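2-oxo-1,2-dihydroquinoline 8-monooxygenase, oxygenase component (Pseudomonas putida, PDB 1Z01) probably hydroxylates 2-oxo-1,2-dihydroquinoline at carbon 8, as the trimeric Rieske-type oxygenase component that carries a [2Fe-2S] cluster and a mononuclear iron. Local coordinates at residues S187-L192 against I331-C336. Residues are numbered along the deposited sequence; the frame is centred on the assembly and turned at random.
Sequences SSPSVL and ILVRVC
Pro189 presses its ring onto the backbone of Val333 and Arg334 and against the side chain of Val335, and here the loop 187-192 lies tightest on segment 331-336. CB of Pro189 meets CG2 of Val335 at 3.6 Å, while the next ring atom, CG, sits over the strand itself, 3.6 Å from Val333 O and 4.0 Å from Arg334 CA. The same CG also reaches the CG1 methyl of Val333, at a more relaxed 4.2 Å. In Val333, CG1 stands anti to the backbone N (chi1 -175°) and packs beside CG of Pro189 and the carbonyl oxygen of Ser190, whereas CG2 turns to Val191. That second patch is looser: CG2 of Val191 lies 4.1 Å from Val333 CG2, and CD1 of Ile331 approaches the same methyl, the side chains crossing at about a right angle in both pairs. The strand belongs to the antiparallel sheet of the C-terminal ring-hydroxylase domain, whose Bet v 1-like (helix-grip) fold sets a long helix, 339-377, against the sheet. Leu332 and Arg334 send their side chains to that helix, so the loop packs on the other face, just before the chain enters the neighbouring strand 196-206. All the meetings between the two segments are apolar or van der Waals, and several polar groups of the loop are bonded elsewhere: Pro189 O accepts from the hydroxyl of Tyr315 and Val191 O from ND2 of Asn145. Ser190, whose CB points away from the strand, has its N bonded to OD1 of Asp193. Closeness and burial do not coincide: Val335, packed tightly through CG2, stands at the partly exposed edge with Arg334, which offers the loop little more than its CA, whereas the more widely spaced Ile331 and Val333 are buried against Val198 and Ala196 respectively.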
loop_
_atom_site.group_PDB
_atom_site.type_symbol
_atom_site.label_atom_id
_atom_site.label_comp_id
_atom_site.label_asym_id
_atom_site.label_seq_id
_atom_site.Cartn_x
_atom_site.Cartn_y
_atom_site.Cartn_z
ATOM N N SER A 187 43.059 2.588 22.195
ATOM C CA SER A 187 42.037 3.576 21.874
ATOM C C SER A 187 41.410 3.440 20.491
ATOM O O SER A 187 42.089 3.169 19.502
ATOM C CB SER A 187 42.610 4.983 22.028
ATOM O OG SER A 187 42.888 5.266 23.388
ATOM N N SER A 188 40.098 3.636 20.432
ATOM C CA SER A 188 39.370 3.567 19.168
ATOM C C SER A 188 39.474 4.916 18.471
ATOM O O SER A 188 39.323 5.969 19.106
ATOM C CB SER A 188 37.892 3.246 19.412
ATOM O OG SER A 188 37.715 1.921 19.885
ATOM N N PRO A 189 39.735 4.904 17.153
ATOM C CA PRO A 189 39.860 6.117 16.349
ATOM C C PRO A 189 38.491 6.717 16.050
ATOM O O PRO A 189 37.465 6.039 16.136
ATOM C CB PRO A 189 40.551 5.620 15.087
ATOM C CG PRO A 189 39.977 4.251 14.926
ATOM C CD PRO A 189 40.034 3.708 16.345
ATOM N N SER A 190 38.493 7.995 15.692
ATOM C CA SER A 190 37.276 8.712 15.363
ATOM C C SER A 190 37.291 9.041 13.879
ATOM O O SER A 190 38.342 9.057 13.247
ATOM C CB SER A 190 37.204 10.002 16.178
ATOM O OG SER A 190 36.088 10.792 15.802
ATOM N N VAL A 191 36.120 9.287 13.313
ATOM C CA VAL A 191 36.039 9.640 11.906
ATOM C C VAL A 191 36.726 10.997 11.750
ATOM O O VAL A 191 37.145 11.377 10.651
ATOM C CB VAL A 191 34.565 9.745 11.447
ATOM C CG1 VAL A 191 34.499 10.085 9.954
ATOM C CG2 VAL A 191 33.839 8.419 11.745
ATOM N N LEU A 192 36.856 11.713 12.865
ATOM C CA LEU A 192 37.479 13.031 12.866
ATOM C C LEU A 192 39.008 13.012 12.907
ATOM O O LEU A 192 39.653 14.022 12.627
ATOM C CB LEU A 192 36.951 13.845 14.047
ATOM C CG LEU A 192 35.492 14.309 13.966
ATOM C CD1 LEU A 192 35.098 15.003 15.256
ATOM C CD2 LEU A 192 35.332 15.259 12.788
ATOM N N ILE A 331 29.807 1.333 9.554
ATOM C CA ILE A 331 31.179 1.558 9.120
ATOM C C ILE A 331 32.224 1.099 10.123
ATOM O O ILE A 331 31.958 1.009 11.319
ATOM C CB ILE A 331 31.451 3.056 8.814
ATOM C CG1 ILE A 331 31.364 3.878 10.099
ATOM C CG2 ILE A 331 30.451 3.579 7.816
ATOM C CD1 ILE A 331 31.872 5.309 9.941
ATOM N N LEU A 332 33.419 0.814 9.606
ATOM C CA LEU A 332 34.569 0.395 10.406
ATOM C C LEU A 332 35.638 1.448 10.159
ATOM O O LEU A 332 35.888 1.826 9.021
ATOM C CB LEU A 332 35.073 -0.978 9.955
ATOM C CG LEU A 332 34.096 -2.144 10.139
ATOM C CD1 LEU A 332 34.756 -3.454 9.715
ATOM C CD2 LEU A 332 33.666 -2.215 11.600
ATOM N N VAL A 333 36.255 1.936 11.226
ATOM C CA VAL A 333 37.272 2.965 11.081
ATOM C C VAL A 333 38.607 2.518 11.656
ATOM O O VAL A 333 38.658 1.798 12.651
ATOM C CB VAL A 333 36.838 4.278 11.784
ATOM C CG1 VAL A 333 37.849 5.369 11.511
ATOM C CG2 VAL A 333 35.453 4.706 11.307
ATOM N N ARG A 334 39.685 2.945 11.007
ATOM C CA ARG A 334 41.041 2.629 11.437
ATOM C C ARG A 334 41.957 3.720 10.921
ATOM O O ARG A 334 41.801 4.178 9.787
ATOM C CB ARG A 334 41.502 1.285 10.874
ATOM C CG ARG A 334 42.944 0.977 11.229
ATOM C CD ARG A 334 43.333 -0.457 10.949
ATOM N NE ARG A 334 44.626 -0.759 11.564
ATOM C CZ ARG A 334 44.929 -1.924 12.126
ATOM N NH1 ARG A 334 46.125 -2.112 12.665
ATOM N NH2 ARG A 334 44.035 -2.903 12.157
ATOM N N VAL A 335 42.901 4.156 11.748
ATOM C CA VAL A 335 43.824 5.186 11.313
ATOM C C VAL A 335 44.903 4.533 10.472
ATOM O O VAL A 335 45.579 3.608 10.922
ATOM C CB VAL A 335 44.477 5.905 12.496
ATOM C CG1 VAL A 335 45.540 6.857 11.992
ATOM C CG2 VAL A 335 43.427 6.674 13.273
ATOM N N CYS A 336 45.049 5.008 9.240
ATOM C CA CYS A 336 46.038 4.467 8.320
ATOM C C CYS A 336 46.950 5.584 7.823
ATOM O O CYS A 336 46.646 6.274 6.854
ATOM C CB CYS A 336 45.327 3.785 7.156
ATOM S SG CYS A 336 44.201 2.486 7.704
#